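Slr1438 protein (Synechocystis sp., PDB 3K25) is an aldose 1-epimerase family protein of uncertain function that probably binds carbohydrate and may act as a sugar isomerase. Local coordinates at residues G33-W38 and F134-Q139; R156-L161 and N261-G266; P165-R170 and I229-S234; A209-S214 and S265-A270. One frame throughout, in Å; residues are numbered along the deposited sequence.

Interaction 1: G33-W38 and F134-Q139; sequences GLVTEW and FSYQLQ
Tyr136 lays one flank of its ring against Val35, whose CG2 methyl lies 3.7 Å from CD2 of Tyr136 and nearly as close to CE2. The two side chains run antiparallel to one another, and the methyl reaches the ring obliquely. In Tyr136 the CG atom lies beside the backbone N and trans to the carbonyl carbon (chi1 -52°), which leans the ring back along its own strand and across to Gly33. The phenol there donates a hydrogen bond from OH of Tyr136 to the backbone O of Gly33, 2.5 Å away, at the turn that leads into strand 34-40. Farther along, the CD1 methyl of Leu138 comes within 3.7 Å of NE1 of Trp38; this contact too is oblique to the indole. Strand 34-40 belongs to a four-stranded antiparallel sheet and 130-139 to an eight-stranded one, so the contact sits in the hydrophobic layer between the two sheets of a beta sandwich. Leu27 of strand 23-28 and Ile145 of strand 142-151 also touch the Tyr136 side chain. On strand 34-40, Thr36 and Glu37 stand together opposite Ser26, a classic beta bulge between Val35 and Trp38. A phenylalanine in place of Tyr136 could still cover Val35 but would probably leave the Gly33 carbonyl without this donor, and the turn before the strand less firmly tied to the opposite sheet. The five touching residues are buried and meet mostly through carbon; the phenol of Tyr136 gives the buried Gly33 carbonyl a hydrogen-bonding partner.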
loop_
_atom_site.group_PDB
_atom_site.type_symbol
_atom_site.label_atom_id
_atom_site.label_comp_id
_atom_site.label_asym_id
_atom_site.label_seq_id
_atom_site.Cartn_x
_atom_site.Cartn_y
_atom_site.Cartn_z
ATOM N N GLY A 33 1.704 -10.372 -2.264
ATOM C CA GLY A 33 2.858 -9.685 -2.840
ATOM C C GLY A 33 3.275 -8.566 -1.903
ATOM O O GLY A 33 3.635 -7.467 -2.319
ATOM N N LEU A 34 3.234 -8.887 -0.617
ATOM C CA LEU A 34 3.513 -7.965 0.462
ATOM C C LEU A 34 4.945 -7.771 0.945
ATOM O O LEU A 34 5.657 -8.737 1.235
ATOM C CB LEU A 34 2.648 -8.364 1.674
ATOM C CG LEU A 34 2.843 -7.617 2.999
ATOM C CD1 LEU A 34 2.336 -6.181 2.847
ATOM C CD2 LEU A 34 2.101 -8.326 4.123
ATOM N N VAL A 35 5.342 -6.500 1.030
ATOM C CA VAL A 35 6.637 -6.089 1.577
ATOM C C VAL A 35 6.278 -6.037 3.067
ATOM O O VAL A 35 5.396 -5.277 3.462
ATOM C CB VAL A 35 7.032 -4.647 1.142
ATOM C CG1 VAL A 35 8.182 -4.136 2.000
ATOM C CG2 VAL A 35 7.434 -4.631 -0.304
ATOM N N THR A 36 6.929 -6.836 3.896
ATOM C CA THR A 36 6.584 -6.826 5.308
ATOM C C THR A 36 7.501 -5.942 6.127
ATOM O O THR A 36 7.034 -5.105 6.893
ATOM C CB THR A 36 6.640 -8.228 5.883
ATOM O OG1 THR A 36 7.953 -8.763 5.671
ATOM C CG2 THR A 36 5.634 -9.122 5.194
ATOM N N GLU A 37 8.808 -6.131 5.967
ATOM C CA GLU A 37 9.780 -5.346 6.725
ATOM C C GLU A 37 10.864 -4.771 5.835
ATOM O O GLU A 37 11.202 -5.345 4.804
ATOM C CB GLU A 37 10.424 -6.210 7.814
ATOM C CG GLU A 37 9.431 -7.004 8.644
ATOM C CD GLU A 37 10.044 -7.598 9.901
ATOM O OE1 GLU A 37 11.221 -8.024 9.869
ATOM O OE2 GLU A 37 9.339 -7.653 10.928
ATOM N N TRP A 38 11.411 -3.632 6.246
ATOM C CA TRP A 38 12.468 -2.958 5.495
ATOM C C TRP A 38 13.407 -2.244 6.462
ATOM O O TRP A 38 12.951 -1.496 7.323
ATOM C CB TRP A 38 11.835 -1.958 4.522
ATOM C CG TRP A 38 12.788 -1.046 3.794
ATOM C CD1 TRP A 38 14.117 -1.257 3.553
ATOM C CD2 TRP A 38 12.458 0.200 3.154
ATOM N NE1 TRP A 38 14.634 -0.224 2.799
ATOM C CE2 TRP A 38 13.639 0.682 2.541
ATOM C CE3 TRP A 38 11.278 0.950 3.037
ATOM C CZ2 TRP A 38 13.677 1.882 1.820
ATOM C CZ3 TRP A 38 11.313 2.147 2.316
ATOM C CH2 TRP A 38 12.511 2.600 1.717
ATOM N N PHE A 134 3.953 -6.382 -10.652
ATOM C CA PHE A 134 4.590 -5.321 -9.889
ATOM C C PHE A 134 6.060 -5.642 -9.791
ATOM O O PHE A 134 6.451 -6.809 -9.663
ATOM C CB PHE A 134 4.003 -5.217 -8.468
ATOM C CG PHE A 134 2.611 -4.621 -8.404
ATOM C CD1 PHE A 134 1.821 -4.496 -9.555
ATOM C CD2 PHE A 134 2.071 -4.230 -7.177
ATOM C CE1 PHE A 134 0.518 -3.995 -9.477
ATOM C CE2 PHE A 134 0.768 -3.727 -7.089
ATOM C CZ PHE A 134 -0.011 -3.610 -8.234
ATOM N N SER A 135 6.874 -4.599 -9.857
ATOM C CA SER A 135 8.310 -4.754 -9.767
ATOM C C SER A 135 8.769 -4.012 -8.522
ATOM O O SER A 135 8.515 -2.816 -8.367
ATOM C CB SER A 135 8.980 -4.167 -11.018
ATOM O OG SER A 135 10.391 -4.296 -10.966
ATOM N N TYR A 136 9.419 -4.733 -7.618
ATOM C CA TYR A 136 9.925 -4.120 -6.404
ATOM C C TYR A 136 11.432 -4.014 -6.578
ATOM O O TYR A 136 12.116 -5.016 -6.756
ATOM C CB TYR A 136 9.589 -4.973 -5.188
ATOM C CG TYR A 136 8.129 -5.343 -5.063
ATOM C CD1 TYR A 136 7.540 -6.223 -5.963
ATOM C CD2 TYR A 136 7.350 -4.857 -4.011
ATOM C CE1 TYR A 136 6.226 -6.621 -5.821
ATOM C CE2 TYR A 136 6.026 -5.252 -3.859
ATOM C CZ TYR A 136 5.475 -6.141 -4.767
ATOM O OH TYR A 136 4.189 -6.607 -4.597
ATOM N N GLN A 137 11.931 -2.785 -6.540
ATOM C CA GLN A 137 13.352 -2.504 -6.717
ATOM C C GLN A 137 13.898 -1.822 -5.480
ATOM O O GLN A 137 13.383 -0.799 -5.048
ATOM C CB GLN A 137 13.538 -1.623 -7.946
ATOM C CG GLN A 137 12.796 -2.197 -9.130
ATOM C CD GLN A 137 12.688 -1.245 -10.287
ATOM O OE1 GLN A 137 12.982 -0.060 -10.165
ATOM N NE2 GLN A 137 12.244 -1.759 -11.423
ATOM N N LEU A 138 14.942 -2.422 -4.913
ATOM C CA LEU A 138 15.585 -1.909 -3.711
ATOM C C LEU A 138 17.009 -1.449 -3.993
ATOM O O LEU A 138 17.827 -2.235 -4.457
ATOM C CB LEU A 138 15.634 -2.991 -2.641
ATOM C CG LEU A 138 16.260 -2.499 -1.335
ATOM C CD1 LEU A 138 15.159 -1.840 -0.509
ATOM C CD2 LEU A 138 16.890 -3.659 -0.550
ATOM N N GLN A 139 17.287 -0.175 -3.730
ATOM C CA GLN A 139 18.625 0.378 -3.905
ATOM C C GLN A 139 18.875 1.472 -2.885
ATOM O O GLN A 139 17.957 2.188 -2.483
ATOM C CB GLN A 139 18.846 0.996 -5.286
ATOM C CG GLN A 139 19.959 2.067 -5.214
ATOM C CD GLN A 139 20.161 2.867 -6.486
ATOM O OE1 GLN A 139 19.199 3.308 -7.126
ATOM N NE2 GLN A 139 21.427 3.085 -6.849
#

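Interaction 2: R156-L161 and N261-G266; sequences RMPFSL and NALNSG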
loop_
_atom_site.group_PDB
_atom_site.type_symbol
_atom_site.label_atom_id
_atom_site.label_comp_id
_atom_site.label_asym_id
_atom_site.label_seq_id
_atom_site.Cartn_x
_atom_site.Cartn_y
_atom_site.Cartn_z
ATOM N N ARG A 156 -13.746 -2.340 -21.227
ATOM C CA ARG A 156 -13.102 -1.410 -20.303
ATOM C C ARG A 156 -13.134 -1.917 -18.867
ATOM O O ARG A 156 -14.117 -2.521 -18.423
ATOM C CB ARG A 156 -13.786 -0.051 -20.344
ATOM C CG ARG A 156 -14.018 0.484 -21.723
ATOM C CD ARG A 156 -14.548 1.885 -21.632
ATOM N NE ARG A 156 -13.524 2.815 -21.165
ATOM C CZ ARG A 156 -13.688 3.663 -20.156
ATOM N NH1 ARG A 156 -14.835 3.697 -19.492
ATOM N NH2 ARG A 156 -12.713 4.502 -19.827
HETATM N N MSE A 157 -12.059 -1.652 -18.135
HETATM C CA MSE A 157 -11.959 -2.099 -16.758
HETATM C C MSE A 157 -11.766 -0.926 -15.814
HETATM O O MSE A 157 -10.758 -0.223 -15.870
HETATM C CB MSE A 157 -10.793 -3.076 -16.619
HETATM C CG MSE A 157 -10.576 -3.598 -15.216
HETATM SE SE MSE A 157 -9.003 -4.730 -15.112
HETATM C CE MSE A 157 -7.654 -3.330 -15.164
ATOM N N PRO A 158 -12.751 -0.676 -14.947
ATOM C CA PRO A 158 -12.587 0.439 -14.023
ATOM C C PRO A 158 -11.822 -0.129 -12.841
ATOM O O PRO A 158 -11.910 -1.325 -12.575
ATOM C CB PRO A 158 -14.026 0.798 -13.680
ATOM C CG PRO A 158 -14.684 -0.533 -13.636
ATOM C CD PRO A 158 -14.102 -1.257 -14.840
ATOM N N PHE A 159 -11.058 0.700 -12.145
ATOM C CA PHE A 159 -10.316 0.201 -10.994
ATOM C C PHE A 159 -9.678 1.298 -10.155
ATOM O O PHE A 159 -9.611 2.461 -10.542
ATOM C CB PHE A 159 -9.208 -0.764 -11.439
ATOM C CG PHE A 159 -7.963 -0.068 -11.898
ATOM C CD1 PHE A 159 -7.868 0.436 -13.198
ATOM C CD2 PHE A 159 -6.905 0.156 -11.003
ATOM C CE1 PHE A 159 -6.735 1.159 -13.606
ATOM C CE2 PHE A 159 -5.768 0.880 -11.396
ATOM C CZ PHE A 159 -5.681 1.384 -12.701
ATOM N N SER A 160 -9.215 0.884 -8.988
ATOM C CA SER A 160 -8.516 1.744 -8.058
ATOM C C SER A 160 -7.338 0.925 -7.562
ATOM O O SER A 160 -7.444 -0.294 -7.391
ATOM C CB SER A 160 -9.410 2.145 -6.884
ATOM O OG SER A 160 -9.939 3.443 -7.078
ATOM N N LEU A 161 -6.210 1.595 -7.359
ATOM C CA LEU A 161 -5.013 0.938 -6.873
ATOM C C LEU A 161 -4.390 1.787 -5.774
ATOM O O LEU A 161 -4.287 3.007 -5.905
ATOM C CB LEU A 161 -4.007 0.732 -8.018
ATOM C CG LEU A 161 -2.664 0.129 -7.577
ATOM C CD1 LEU A 161 -2.911 -1.143 -6.752
ATOM C CD2 LEU A 161 -1.798 -0.165 -8.784
ATOM N N ASN A 261 -15.083 4.512 -2.388
ATOM C CA ASN A 261 -16.273 4.442 -3.233
ATOM C C ASN A 261 -16.111 5.046 -4.629
ATOM O O ASN A 261 -17.079 5.470 -5.260
ATOM C CB ASN A 261 -17.457 5.094 -2.528
ATOM C CG ASN A 261 -18.785 4.627 -3.083
ATOM O OD1 ASN A 261 -19.694 5.426 -3.278
ATOM N ND2 ASN A 261 -18.906 3.323 -3.336
ATOM N N ALA A 262 -14.880 5.070 -5.112
ATOM C CA ALA A 262 -14.580 5.603 -6.434
ATOM C C ALA A 262 -15.190 4.726 -7.547
ATOM O O ALA A 262 -15.597 5.228 -8.599
ATOM C CB ALA A 262 -13.057 5.708 -6.603
ATOM N N LEU A 263 -15.246 3.416 -7.309
ATOM C CA LEU A 263 -15.805 2.471 -8.277
ATOM C C LEU A 263 -17.290 2.754 -8.517
ATOM O O LEU A 263 -17.849 2.341 -9.532
ATOM C CB LEU A 263 -15.629 1.037 -7.765
ATOM C CG LEU A 263 -15.893 -0.120 -8.738
ATOM C CD1 LEU A 263 -14.906 -0.045 -9.882
ATOM C CD2 LEU A 263 -15.759 -1.452 -8.022
ATOM N N ASN A 264 -17.920 3.458 -7.574
ATOM C CA ASN A 264 -19.338 3.803 -7.677
ATOM C C ASN A 264 -19.605 5.259 -8.038
ATOM O O ASN A 264 -20.543 5.555 -8.791
ATOM C CB ASN A 264 -20.064 3.508 -6.361
ATOM C CG ASN A 264 -20.399 2.051 -6.195
ATOM O OD1 ASN A 264 -21.006 1.434 -7.074
ATOM N ND2 ASN A 264 -20.019 1.491 -5.056
ATOM N N SER A 265 -18.794 6.166 -7.491
ATOM C CA SER A 265 -18.974 7.591 -7.749
ATOM C C SER A 265 -18.282 8.048 -9.025
ATOM O O SER A 265 -18.742 8.979 -9.692
ATOM C CB SER A 265 -18.444 8.416 -6.577
ATOM O OG SER A 265 -17.033 8.482 -6.607
ATOM N N GLY A 266 -17.174 7.390 -9.355
ATOM C CA GLY A 266 -16.417 7.741 -10.542
ATOM C C GLY A 266 -15.305 8.717 -10.214
ATOM O O GLY A 266 -14.498 9.052 -11.072
#
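Leu263 turns its CG trans to the amide nitrogen (chi1 -168°) and then bends at chi2 (63°), which carries the CD1 methyl across to the ring of Pro158. There CD1 of Leu263 lies 3.8 Å from CG of Pro158 and 4.0 Å from Pro158 CB, so a single methyl meets the outer carbons of the pyrrolidine. A second touch lies alongside: OG of Ser160 rests 3.9 Å from CB of Ala262, a van der Waals contact between a hydroxyl and a methyl. No hydrogen bond links the segments. Pro158 lies in the first part of the long, bulge-broken strand 157-168 of the beta sandwich, and Ala262 and Leu263 open the short helix 262-265, one of only two short helices in a chain built mainly of strands and loops. That turn is held by its own backbone: Asn261 O accepts from both Asn264 N and Ser265 N, and Gly266 N donates to Ala262 O. Phe128 and Trp271 also pack on Pro158, while Phe79 of strand 78-81 meets Leu263.

Interaction 3: P165-R170 and I229-S234; sequences PYFFCR and IEVSFS
Phe167, Ile229 and Val231 carry nearly all of this contact, which lies inside the beta sandwich of the galactose mutarotase-like fold. Phe167 belongs to strand 157-168 of one antiparallel sheet, and the two aliphatic residues to strand 227-233 of the other. Ile229 and Val231 are two apart, so both point toward Phe167, while Glu230 between them points away. The chief interaction is a CH-pi contact: CG2 of Ile229 sits 3.7 Å from the centroid of the Phe167 ring, only 12° off the ring normal, and thus lies over the centre of one face. That methyl gets there because CG2 of Ile229 is trans to the backbone N, while CG1 lies beside the N (chi1 -67°) and sends CD1 back toward the base of the phenylalanine. Val231 meets the far end of the same ring with CG2, obliquely, about equally far from two of its carbons; the distance from Val231 CG2 to Phe167 CE2 is 4.0 Å. Phe220 of strand 217-222 touches both Phe167 and Ile229, and Leu253 of strand 250-256 touches both Phe167 and Val231, so the ring is part of a larger apolar layer. Replacing Phe167 by an alanine would probably leave the CG2 methyls of Ile229 and Val231 without their aromatic partner and open a gap between the sheets. Nearest the backbone of Phe167, its CB lies 3.9 Å from CD1 of Ile229, the methyl at the end of an extended chain with chi2 at 180°.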
loop_
_atom_site.group_PDB
_atom_site.type_symbol
_atom_site.label_atom_id
_atom_site.label_comp_id
_atom_site.label_asym_id
_atom_site.label_seq_id
_atom_site.Cartn_x
_atom_site.Cartn_y
_atom_site.Cartn_z
ATOM N N PRO A 165 1.507 1.766 2.957
ATOM C CA PRO A 165 2.703 1.639 3.802
ATOM C C PRO A 165 2.537 2.058 5.263
ATOM O O PRO A 165 1.952 3.101 5.568
ATOM C CB PRO A 165 3.733 2.505 3.078
ATOM C CG PRO A 165 2.883 3.622 2.538
ATOM C CD PRO A 165 1.673 2.857 1.976
ATOM N N TYR A 166 3.069 1.227 6.155
ATOM C CA TYR A 166 3.057 1.487 7.592
ATOM C C TYR A 166 4.471 1.911 7.986
ATOM O O TYR A 166 5.322 1.054 8.240
ATOM C CB TYR A 166 2.716 0.220 8.366
ATOM C CG TYR A 166 1.288 -0.236 8.257
ATOM C CD1 TYR A 166 0.399 -0.034 9.307
ATOM C CD2 TYR A 166 0.840 -0.919 7.130
ATOM C CE1 TYR A 166 -0.894 -0.508 9.249
ATOM C CE2 TYR A 166 -0.456 -1.401 7.055
ATOM C CZ TYR A 166 -1.322 -1.197 8.121
ATOM O OH TYR A 166 -2.602 -1.707 8.080
ATOM N N PHE A 167 4.734 3.214 8.031
ATOM C CA PHE A 167 6.062 3.687 8.400
ATOM C C PHE A 167 6.256 3.698 9.908
ATOM O O PHE A 167 5.351 4.098 10.658
ATOM C CB PHE A 167 6.288 5.067 7.826
ATOM C CG PHE A 167 6.216 5.098 6.334
ATOM C CD1 PHE A 167 7.161 4.418 5.574
ATOM C CD2 PHE A 167 5.202 5.802 5.684
ATOM C CE1 PHE A 167 7.106 4.435 4.195
ATOM C CE2 PHE A 167 5.135 5.829 4.302
ATOM C CZ PHE A 167 6.093 5.144 3.547
ATOM N N PHE A 168 7.433 3.239 10.348
ATOM C CA PHE A 168 7.745 3.174 11.777
ATOM C C PHE A 168 7.700 4.573 12.342
ATOM O O PHE A 168 8.224 5.506 11.742
ATOM C CB PHE A 168 9.131 2.563 12.011
ATOM C CG PHE A 168 9.452 2.312 13.473
ATOM C CD1 PHE A 168 8.647 1.471 14.244
ATOM C CD2 PHE A 168 10.558 2.913 14.074
ATOM C CE1 PHE A 168 8.939 1.232 15.594
ATOM C CE2 PHE A 168 10.854 2.676 15.421
ATOM C CZ PHE A 168 10.041 1.835 16.179
ATOM N N CYS A 169 7.078 4.718 13.501
ATOM C CA CYS A 169 6.960 6.026 14.102
ATOM C C CYS A 169 6.543 5.920 15.563
ATOM O O CYS A 169 5.378 5.658 15.864
ATOM C CB CYS A 169 5.923 6.825 13.323
ATOM S SG CYS A 169 5.864 8.558 13.758
ATOM N N ARG A 170 7.495 6.139 16.466
ATOM C CA ARG A 170 7.234 6.057 17.900
ATOM C C ARG A 170 6.874 7.415 18.474
ATOM O O ARG A 170 5.770 7.616 18.978
ATOM C CB ARG A 170 8.466 5.510 18.619
ATOM C CG ARG A 170 8.289 5.270 20.108
ATOM C CD ARG A 170 9.589 4.749 20.701
ATOM N NE ARG A 170 10.015 3.499 20.069
ATOM C CZ ARG A 170 11.258 3.022 20.105
ATOM N NH1 ARG A 170 12.212 3.691 20.742
ATOM N NH2 ARG A 170 11.549 1.874 19.503
ATOM N N ILE A 229 10.957 10.542 5.790
ATOM C CA ILE A 229 10.421 9.526 4.903
ATOM C C ILE A 229 9.544 10.224 3.875
ATOM O O ILE A 229 8.521 10.811 4.228
ATOM C CB ILE A 229 9.581 8.522 5.698
ATOM C CG1 ILE A 229 10.491 7.738 6.640
ATOM C CG2 ILE A 229 8.829 7.611 4.759
ATOM C CD1 ILE A 229 9.767 6.707 7.485
ATOM N N GLU A 230 9.949 10.164 2.609
ATOM C CA GLU A 230 9.200 10.807 1.531
ATOM C C GLU A 230 8.517 9.848 0.555
ATOM O O GLU A 230 9.121 8.882 0.081
ATOM C CB GLU A 230 10.115 11.733 0.730
ATOM C CG GLU A 230 9.460 12.287 -0.529
ATOM C CD GLU A 230 10.474 12.763 -1.549
ATOM O OE1 GLU A 230 11.377 11.966 -1.905
ATOM O OE2 GLU A 230 10.363 13.927 -1.998
ATOM N N VAL A 231 7.263 10.156 0.238
ATOM C CA VAL A 231 6.467 9.356 -0.682
ATOM C C VAL A 231 6.228 10.101 -1.996
ATOM O O VAL A 231 5.623 11.176 -2.004
ATOM C CB VAL A 231 5.093 9.021 -0.070
ATOM C CG1 VAL A 231 4.346 8.076 -0.978
ATOM C CG2 VAL A 231 5.267 8.414 1.311
ATOM N N SER A 232 6.705 9.543 -3.102
ATOM C CA SER A 232 6.498 10.172 -4.399
ATOM C C SER A 232 5.698 9.190 -5.252
ATOM O O SER A 232 5.653 8.000 -4.939
ATOM C CB SER A 232 7.839 10.514 -5.049
ATOM O OG SER A 232 8.636 9.362 -5.231
ATOM N N PHE A 233 5.068 9.672 -6.324
ATOM C CA PHE A 233 4.230 8.795 -7.147
ATOM C C PHE A 233 3.876 9.292 -8.545
ATOM O O PHE A 233 3.793 10.496 -8.794
ATOM C CB PHE A 233 2.923 8.515 -6.397
ATOM C CG PHE A 233 2.427 9.692 -5.588
ATOM C CD1 PHE A 233 2.996 9.992 -4.342
ATOM C CD2 PHE A 233 1.406 10.508 -6.072
ATOM C CE1 PHE A 233 2.558 11.080 -3.593
ATOM C CE2 PHE A 233 0.957 11.611 -5.323
ATOM C CZ PHE A 233 1.535 11.894 -4.083
ATOM N N SER A 234 3.647 8.347 -9.453
ATOM C CA SER A 234 3.265 8.683 -10.819
ATOM C C SER A 234 1.837 9.280 -10.812
ATOM O O SER A 234 1.114 9.177 -9.812
ATOM C CB SER A 234 3.345 7.436 -11.710
ATOM O OG SER A 234 2.332 6.491 -11.400
#

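Interaction 4: A209-S214 and S265-A270; sequences AFTQIS and SGEQLA
A tight turn closing the connection from helix 262-265 to strand 270-272 meets the chain just as it leaves strand 205-210. The turn is of type II, running from Gly266 to Leu269, and two of its residues, Glu267 and Gln268, reach out to Thr211. Gln268 comes closest: its side chain is extended beyond CG and brings NE2 to 3.1 Å from the backbone O of Thr211. The amide has further partners, since OE1 of Gln268 is hydrogen-bonded to Thr239 OG1 and NE2 makes a weak bond to the backbone O of Gln238. These partners on and beside strand 239-245 help to fix how the amide plane is turned. Glu267 crosses Thr211 at about a right angle, and its OE1 stays 4.1 Å from OG1 of Thr211, too far for a hydrogen bond. Pro259 lies against both Thr211 and Gln268. The contact is at the surface, with Glu267 exposed to solvent. Before the turn, Ser265 OG accepts a hydrogen bond from the backbone N of Glu267 at 3.0 Å, with an N-H...O angle of 165°. The serine hydroxyl therefore ties the end of the helix to the first central residue of the turn. Gln268, at the second central position, has the positive phi (55°) that a type II turn requires there, so the corner is a type II beta turn overlapped at its start by an ST turn.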
loop_
_atom_site.group_PDB
_atom_site.type_symbol
_atom_site.label_atom_id
_atom_site.label_comp_id
_atom_site.label_asym_id
_atom_site.label_seq_id
_atom_site.Cartn_x
_atom_site.Cartn_y
_atom_site.Cartn_z
ATOM N N ALA A 209 -8.210 11.606 4.608
ATOM C CA ALA A 209 -8.114 11.389 3.170
ATOM C C ALA A 209 -8.011 12.725 2.426
ATOM O O ALA A 209 -9.007 13.442 2.276
ATOM C CB ALA A 209 -9.326 10.608 2.676
ATOM N N PHE A 210 -6.802 13.066 1.981
ATOM C CA PHE A 210 -6.579 14.289 1.226
ATOM C C PHE A 210 -6.815 13.952 -0.251
ATOM O O PHE A 210 -5.923 13.451 -0.933
ATOM C CB PHE A 210 -5.143 14.754 1.409
ATOM C CG PHE A 210 -4.756 14.997 2.837
ATOM C CD1 PHE A 210 -4.848 16.270 3.392
ATOM C CD2 PHE A 210 -4.263 13.960 3.622
ATOM C CE1 PHE A 210 -4.451 16.513 4.702
ATOM C CE2 PHE A 210 -3.862 14.192 4.936
ATOM C CZ PHE A 210 -3.956 15.474 5.477
ATOM N N THR A 211 -8.009 14.217 -0.759
ATOM C CA THR A 211 -8.282 13.891 -2.149
ATOM C C THR A 211 -8.006 15.020 -3.134
ATOM O O THR A 211 -8.336 14.902 -4.318
ATOM C CB THR A 211 -9.741 13.428 -2.330
ATOM O OG1 THR A 211 -10.628 14.507 -2.018
ATOM C CG2 THR A 211 -10.040 12.247 -1.409
ATOM N N GLN A 212 -7.398 16.103 -2.651
ATOM C CA GLN A 212 -7.071 17.263 -3.488
ATOM C C GLN A 212 -5.634 17.683 -3.198
ATOM O O GLN A 212 -5.385 18.521 -2.329
ATOM C CB GLN A 212 -8.018 18.419 -3.167
ATOM C CG GLN A 212 -7.991 19.561 -4.165
ATOM C CD GLN A 212 -8.510 19.147 -5.525
ATOM O OE1 GLN A 212 -9.578 18.542 -5.634
ATOM N NE2 GLN A 212 -7.761 19.477 -6.572
ATOM N N ILE A 213 -4.690 17.104 -3.931
ATOM C CA ILE A 213 -3.276 17.400 -3.711
ATOM C C ILE A 213 -2.628 18.177 -4.840
ATOM O O ILE A 213 -2.982 18.004 -6.009
ATOM C CB ILE A 213 -2.468 16.097 -3.456
ATOM C CG1 ILE A 213 -2.620 15.129 -4.637
ATOM C CG2 ILE A 213 -2.936 15.454 -2.152
ATOM C CD1 ILE A 213 -1.903 13.820 -4.447
ATOM N N SER A 214 -1.663 19.020 -4.482
ATOM C CA SER A 214 -0.969 19.864 -5.451
ATOM C C SER A 214 0.457 19.436 -5.791
ATOM O O SER A 214 1.181 20.155 -6.486
ATOM C CB SER A 214 -0.945 21.301 -4.934
ATOM O OG SER A 214 -0.385 21.366 -3.635
ATOM N N SER A 265 -18.794 6.166 -7.491
ATOM C CA SER A 265 -18.974 7.591 -7.749
ATOM C C SER A 265 -18.282 8.048 -9.025
ATOM O O SER A 265 -18.742 8.979 -9.692
ATOM C CB SER A 265 -18.444 8.416 -6.577
ATOM O OG SER A 265 -17.033 8.482 -6.607
ATOM N N GLY A 266 -17.174 7.390 -9.355
ATOM C CA GLY A 266 -16.417 7.741 -10.542
ATOM C C GLY A 266 -15.305 8.717 -10.214
ATOM O O GLY A 266 -14.498 9.052 -11.072
ATOM N N GLU A 267 -15.251 9.165 -8.967
ATOM C CA GLU A 267 -14.234 10.123 -8.549
ATOM C C GLU A 267 -12.795 9.579 -8.632
ATOM O O GLU A 267 -12.421 8.628 -7.941
ATOM C CB GLU A 267 -14.538 10.609 -7.128
ATOM C CG GLU A 267 -13.720 11.816 -6.707
ATOM C CD GLU A 267 -13.981 12.218 -5.269
ATOM O OE1 GLU A 267 -13.256 13.104 -4.762
ATOM O OE2 GLU A 267 -14.913 11.655 -4.648
ATOM N N GLN A 268 -11.996 10.210 -9.487
ATOM C CA GLN A 268 -10.602 9.816 -9.704
ATOM C C GLN A 268 -10.538 8.348 -10.074
ATOM O O GLN A 268 -9.515 7.699 -9.865
ATOM C CB GLN A 268 -9.746 10.049 -8.448
ATOM C CG GLN A 268 -9.741 11.491 -7.926
ATOM C CD GLN A 268 -8.821 11.683 -6.721
ATOM O OE1 GLN A 268 -8.656 10.779 -5.894
ATOM N NE2 GLN A 268 -8.236 12.869 -6.608
ATOM N N LEU A 269 -11.637 7.816 -10.603
ATOM C CA LEU A 269 -11.661 6.416 -10.993
ATOM C C LEU A 269 -10.738 6.247 -12.204
ATOM O O LEU A 269 -10.509 7.199 -12.943
ATOM C CB LEU A 269 -13.090 5.987 -11.337
ATOM C CG LEU A 269 -13.277 4.522 -11.733
ATOM C CD1 LEU A 269 -12.782 3.629 -10.607
ATOM C CD2 LEU A 269 -14.739 4.236 -12.044
ATOM N N ALA A 270 -10.197 5.049 -12.400
ATOM C CA ALA A 270 -9.298 4.797 -13.524
ATOM C C ALA A 270 -9.767 3.627 -14.385
ATOM O O ALA A 270 -10.472 2.726 -13.912
ATOM C CB ALA A 270 -7.876 4.533 -13.008
#

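How the interactions relate
Interactions 2 and 4 lie closest together, with centres about 11 Å apart; they share Ser265 and Gly266, and a probable hydrogen bond of 2.8 Å runs from Phe159 N to Ala270 O. Interaction 3 uses the far part of the same strand 157-168 as interaction 2, yet their centres are about 25 Å apart. Interaction 1 reaches the same eight-stranded sheet as interaction 3, their centres about 13 Å apart, though the two do not touch. Interaction 1 does touch interaction 2, where CZ of Phe134 meets CD2 of Leu161 at 3.9 Å. Interactions 3 and 4 join through Phe233 CE2 and Ile213 CD1, 3.7 Å apart. Interactions 2 and 4 lie on the same side of the chain's centre, opposite interaction 1.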